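Local coordinates for protein prolyl-tRNA synthetase (Giardia lamblia ATCC 50803, PDB 3IAL) that probably catalyses the ATP-dependent attachment of L-proline to tRNA(Pro), and holds the prolyl-adenylate intermediate of that reaction in its active site, at residues 46-51 and 159-164; 35-40 and 289-294. All coordinates share one frame; numbering follows the deposited sequence.

Contact 1: residues 46-51 and 159-164. With PR8 (5'-O-[(R)-hydroxy{[(2S)-pyrrolidin-2-ylcarbonyl]oxy}phosphoryl]adenosine), chain H.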
# COMPACT_ATOMS: atom_id res chain seq x y z
N GLY B 46 -5.95 -22.03 0.42
CA GLY B 46 -5.78 -20.97 -0.56
C GLY B 46 -5.54 -19.58 -0.01
O GLY B 46 -5.59 -18.60 -0.76
N CYS B 47 -5.32 -19.47 1.30
CA CYS B 47 -4.97 -18.19 1.92
C CYS B 47 -3.56 -18.30 2.45
O CYS B 47 -3.33 -18.91 3.50
CB CYS B 47 -5.94 -17.84 3.05
SG CYS B 47 -7.63 -17.64 2.52
N VAL B 48 -2.60 -17.71 1.73
CA VAL B 48 -1.20 -17.90 2.05
C VAL B 48 -0.62 -16.65 2.65
O VAL B 48 -0.96 -15.55 2.24
CB VAL B 48 -0.38 -18.32 0.81
CG1 VAL B 48 -1.01 -19.54 0.15
CG2 VAL B 48 -0.28 -17.18 -0.17
N VAL B 49 0.26 -16.82 3.64
CA VAL B 49 0.99 -15.71 4.22
C VAL B 49 2.05 -15.24 3.23
O VAL B 49 2.80 -16.05 2.69
CB VAL B 49 1.68 -16.12 5.55
CG1 VAL B 49 2.51 -14.95 6.13
CG2 VAL B 49 0.65 -16.61 6.57
N PHE B 50 2.08 -13.93 2.97
CA PHE B 50 3.20 -13.31 2.29
C PHE B 50 4.28 -13.01 3.33
O PHE B 50 4.12 -12.10 4.15
CB PHE B 50 2.77 -12.00 1.62
CG PHE B 50 2.60 -12.08 0.13
CD1 PHE B 50 3.68 -12.38 -0.70
CD2 PHE B 50 1.38 -11.80 -0.45
CE1 PHE B 50 3.53 -12.43 -2.09
CE2 PHE B 50 1.21 -11.85 -1.82
CZ PHE B 50 2.30 -12.16 -2.65
N ARG B 51 5.39 -13.75 3.29
CA ARG B 51 6.52 -13.46 4.18
C ARG B 51 7.34 -12.28 3.64
O ARG B 51 7.20 -11.93 2.47
CB ARG B 51 7.39 -14.72 4.35
CG ARG B 51 6.60 -15.92 4.84
CD ARG B 51 7.50 -17.08 5.14
NE ARG B 51 8.35 -16.83 6.30
CZ ARG B 51 9.13 -17.75 6.86
NH1 ARG B 51 9.18 -18.99 6.37
NH2 ARG B 51 9.87 -17.42 7.92
N THR B 159 -5.08 -25.09 -5.06
CA THR B 159 -4.45 -23.81 -4.83
C THR B 159 -2.92 -23.90 -5.00
O THR B 159 -2.30 -24.90 -4.65
CB THR B 159 -4.80 -23.23 -3.43
OG1 THR B 159 -4.21 -24.04 -2.41
CG2 THR B 159 -6.31 -23.18 -3.22
N LYS B 160 -2.35 -22.84 -5.57
CA LYS B 160 -0.91 -22.72 -5.75
C LYS B 160 -0.58 -21.26 -5.43
O LYS B 160 -1.21 -20.36 -5.99
CB LYS B 160 -0.54 -23.07 -7.21
CG LYS B 160 0.98 -23.20 -7.51
CD LYS B 160 1.21 -24.04 -8.78
CE LYS B 160 2.71 -24.25 -9.13
NZ LYS B 160 3.42 -25.33 -8.34
N PRO B 161 0.39 -21.02 -4.53
CA PRO B 161 0.75 -19.64 -4.17
C PRO B 161 0.95 -18.73 -5.38
O PRO B 161 1.56 -19.14 -6.36
CB PRO B 161 2.08 -19.82 -3.42
CG PRO B 161 1.96 -21.14 -2.80
CD PRO B 161 1.18 -21.99 -3.77
N LEU B 162 0.40 -17.51 -5.29
CA LEU B 162 0.54 -16.48 -6.32
C LEU B 162 -0.31 -16.72 -7.57
O LEU B 162 -0.79 -15.77 -8.18
CB LEU B 162 2.00 -16.26 -6.72
CG LEU B 162 3.04 -16.11 -5.62
CD1 LEU B 162 4.40 -15.86 -6.21
CD2 LEU B 162 2.66 -14.97 -4.67
N ILE B 163 -0.50 -17.98 -7.95
CA ILE B 163 -1.09 -18.35 -9.23
C ILE B 163 -2.59 -18.63 -9.11
O ILE B 163 -3.37 -18.17 -9.92
CB ILE B 163 -0.34 -19.57 -9.84
CG1 ILE B 163 1.03 -19.13 -10.36
CG2 ILE B 163 -1.13 -20.24 -10.95
CD1 ILE B 163 1.98 -20.27 -10.63
N ARG B 164 -2.98 -19.41 -8.10
CA ARG B 164 -4.38 -19.74 -7.85
C ARG B 164 -4.63 -19.79 -6.35
O ARG B 164 -4.40 -20.81 -5.72
CB ARG B 164 -4.75 -21.11 -8.44
CG ARG B 164 -5.08 -21.12 -9.92
CD ARG B 164 -5.87 -22.39 -10.29
NE ARG B 164 -5.14 -23.59 -9.87
CZ ARG B 164 -4.36 -24.33 -10.65
NH1 ARG B 164 -4.19 -24.04 -11.94
NH2 ARG B 164 -3.73 -25.39 -10.14
C PR8 H . -11.12 -8.53 -13.64
N PR8 H . -12.32 -6.78 -12.48
O PR8 H . -11.33 -9.18 -12.61
P PR8 H . -9.82 -10.44 -14.55
N1 PR8 H . -5.25 -16.10 -8.12
C2 PR8 H . -4.37 -15.17 -8.47
N3 PR8 H . -4.64 -14.26 -9.41
C4 PR8 H . -5.82 -14.25 -10.04
C5 PR8 H . -6.76 -15.22 -9.70
C6 PR8 H . -6.45 -16.15 -8.71
N6 PR8 H . -7.35 -17.08 -8.37
N7 PR8 H . -7.83 -15.01 -10.44
C8 PR8 H . -7.59 -13.95 -11.23
N9 PR8 H . -6.36 -13.49 -10.99
CA PR8 H . -11.61 -7.08 -13.73
CB PR8 H . -10.40 -6.16 -13.78
CD PR8 H . -11.80 -5.53 -11.96
CG PR8 H . -10.32 -5.57 -12.37
C1' PR8 H . -5.74 -12.32 -11.69
O10 PR8 H . -10.49 -8.99 -14.75
O1P PR8 H . -10.81 -11.54 -14.49
C2' PR8 H . -5.45 -12.60 -13.19
O2' PR8 H . -4.19 -12.03 -13.56
O2P PR8 H . -8.85 -10.63 -15.82
C3' PR8 H . -6.53 -11.81 -13.89
O3' PR8 H . -6.12 -11.48 -15.22
C4' PR8 H . -6.49 -10.58 -13.00
O4' PR8 H . -6.65 -11.17 -11.69
C5' PR8 H . -7.62 -9.65 -13.38
O5' PR8 H . -8.86 -10.33 -13.27
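Gly46, Val48 and Leu162 carry most of this buried contact, in which no hydrogen bond links 46-51 to 159-164. With no side chain of its own, Gly46 brings CA within 3.5 Å of CG2 of Thr159; its backbone turns here with a positive phi of 72°. Rotation about the first torsion of Thr159 (chi1 67°) sets CG2 beside the backbone N and over the glycine, while OG1 lies between the backbone N and the carbonyl carbon. Further along, the CG1 branch of Val48 faces the ring of Pro161, with 4.5 Å from CG1 to the CG of the proline, a loose apolar touch that Met32 of helix 24-34 borders on the proline side. The 159-164 loop joins strands 143-152 and 167-177 and is consistent with the motif 2 loop of class II synthetases, which borders the ATP site. Leu162 has a positive phi (74°), and its CD2 reaches Phe50 CZ at 3.5 Å, the ring and the leucine crossing obliquely. Just beyond, Ile163 N and Arg164 N both donate to Lys160 O, the pattern of a classic beta bulge. Ile163 O lies 3.3 Å from N1 of the adenine of prolyl-adenylate, and Leu162 O 3.6 Å from its C2. Thr275 OG1 is hydrogen-bonded to Leu162 O and Arg276 NE to Ile163 O, while Leu78 of the second subunit packs on Phe50.

Contact 2: residues 35-40 and 289-294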
# COMPACT_ATOMS: atom_id res chain seq x y z
N ALA B 35 13.12 -19.94 -0.48
CA ALA B 35 13.42 -18.50 -0.49
C ALA B 35 12.55 -17.70 0.51
O ALA B 35 12.69 -16.49 0.64
CB ALA B 35 13.30 -17.93 -1.90
N GLU B 36 11.68 -18.42 1.23
CA GLU B 36 10.79 -17.84 2.25
C GLU B 36 9.93 -16.71 1.69
O GLU B 36 9.85 -15.62 2.25
CB GLU B 36 11.60 -17.44 3.49
CG GLU B 36 12.45 -18.61 4.01
CD GLU B 36 12.96 -18.44 5.42
OE1 GLU B 36 13.31 -17.31 5.80
OE2 GLU B 36 13.05 -19.46 6.14
N LEU B 37 9.28 -16.99 0.57
CA LEU B 37 8.47 -16.00 -0.13
C LEU B 37 7.05 -15.97 0.44
O LEU B 37 6.49 -14.91 0.69
CB LEU B 37 8.39 -16.33 -1.62
CG LEU B 37 9.72 -16.32 -2.39
CD1 LEU B 37 9.47 -16.49 -3.89
CD2 LEU B 37 10.49 -15.04 -2.10
N VAL B 38 6.49 -17.16 0.63
CA VAL B 38 5.15 -17.34 1.16
C VAL B 38 5.16 -18.47 2.18
O VAL B 38 6.12 -19.25 2.27
CB VAL B 38 4.15 -17.71 0.05
CG1 VAL B 38 4.06 -16.60 -0.99
CG2 VAL B 38 4.54 -19.03 -0.60
N ASP B 39 4.09 -18.55 2.96
CA ASP B 39 3.88 -19.70 3.81
C ASP B 39 2.46 -20.24 3.61
O ASP B 39 1.48 -19.57 3.96
CB ASP B 39 4.15 -19.35 5.27
CG ASP B 39 4.44 -20.58 6.10
OD1 ASP B 39 3.80 -21.61 5.83
OD2 ASP B 39 5.31 -20.51 6.99
N ARG B 40 2.38 -21.45 3.07
CA ARG B 40 1.11 -22.12 2.74
C ARG B 40 0.48 -22.81 3.95
O ARG B 40 -0.64 -23.30 3.87
CB ARG B 40 1.33 -23.20 1.67
CG ARG B 40 1.98 -22.72 0.38
CD ARG B 40 2.26 -23.89 -0.56
NE ARG B 40 1.06 -24.35 -1.27
CZ ARG B 40 1.05 -25.29 -2.22
NH1 ARG B 40 2.18 -25.89 -2.59
NH2 ARG B 40 -0.09 -25.63 -2.81
N GLY B 289 19.76 -22.64 -9.40
CA GLY B 289 20.19 -22.14 -8.09
C GLY B 289 19.08 -21.45 -7.31
O GLY B 289 19.28 -21.02 -6.17
N GLY B 290 17.90 -21.31 -7.94
CA GLY B 290 16.77 -20.62 -7.31
C GLY B 290 16.36 -19.38 -8.08
O GLY B 290 16.25 -19.41 -9.30
N LEU B 291 16.14 -18.28 -7.34
CA LEU B 291 15.61 -17.07 -7.91
C LEU B 291 16.68 -16.27 -8.64
O LEU B 291 17.86 -16.37 -8.33
CB LEU B 291 14.99 -16.17 -6.82
CG LEU B 291 13.85 -16.76 -5.98
CD1 LEU B 291 13.43 -15.79 -4.90
CD2 LEU B 291 12.67 -17.15 -6.85
N VAL B 292 16.22 -15.48 -9.61
CA VAL B 292 17.03 -14.53 -10.35
C VAL B 292 16.12 -13.30 -10.52
O VAL B 292 15.28 -13.27 -11.40
CB VAL B 292 17.43 -15.10 -11.73
CG1 VAL B 292 18.10 -14.05 -12.60
CG2 VAL B 292 18.32 -16.35 -11.57
N LEU B 293 16.29 -12.30 -9.67
CA LEU B 293 15.32 -11.20 -9.55
C LEU B 293 15.68 -9.99 -10.41
O LEU B 293 16.79 -9.48 -10.34
CB LEU B 293 15.22 -10.75 -8.09
CG LEU B 293 14.82 -11.82 -7.07
CD1 LEU B 293 14.93 -11.26 -5.65
CD2 LEU B 293 13.41 -12.34 -7.36
N PRO B 294 14.72 -9.50 -11.21
CA PRO B 294 14.87 -8.18 -11.79
C PRO B 294 15.04 -7.12 -10.68
O PRO B 294 14.49 -7.31 -9.59
CB PRO B 294 13.56 -7.97 -12.54
CG PRO B 294 13.03 -9.34 -12.80
CD PRO B 294 13.45 -10.14 -11.61
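Leu291 lays its CD1 methyl against Ala35 and Leu37 together, and that one methyl makes all the close contacts between the two segments. Ala35 and Glu36 follow helix 24-34, whose C-terminal end is closed by a Schellman motif: Glu36 takes a positive phi (55°) and the chain bends away toward strand 38-39. Immediately before the bend, the CB of Ala35 faces the loop 289-294 and stands 3.7 Å from Leu291 CD1. Leu37, immediately after it, meets Leu291 tip to tip. In both leucines CG is anti to the carbonyl carbon, with chi1 of -62° in Leu37 and -58° in Leu291, and the CB of each points toward the other segment. Nothing polar joins the segments; the contact is small, buried and made of methyl groups, and it joins the end of the helix to the loop that leads from helix 276-285 toward strand 302-307 of the anticodon-binding sheet. Neighbouring side chains complete the apolar cluster: Ile31 on Leu291, and Met32, Met57 and Leu282 on Leu37. The backbones are held by other partners, Leu291 by a hydrogen bond with Leu359 and the carbonyl of Ala35 by Lys360 NZ, so each side of the contact is also tied to the region around helix 350-359. Both methyls of Leu37 share the touch equally, CD1 and CD2 each lying 4.1 Å from Leu291 CD1.

From the N terminus, helix 24-34 runs into 35-40, the first half of contact 2. The chain then turns back through 46-51, the first half of contact 1, and strands 38-39 and 49-50 pair antiparallel, with Asp39 N 2.8 Å from Val49 O. Contact 1 closes when the chain reaches 159-164, between two strands of the catalytic core. Contact 2 closes much later, at 289-294, so contact 1 is nested inside its loop. The two centres are about 13 Å apart. Through the short two-stranded sheet they share, the adenylate-binding loop on one side is connected to the passage toward the anticodon-binding domain on the other.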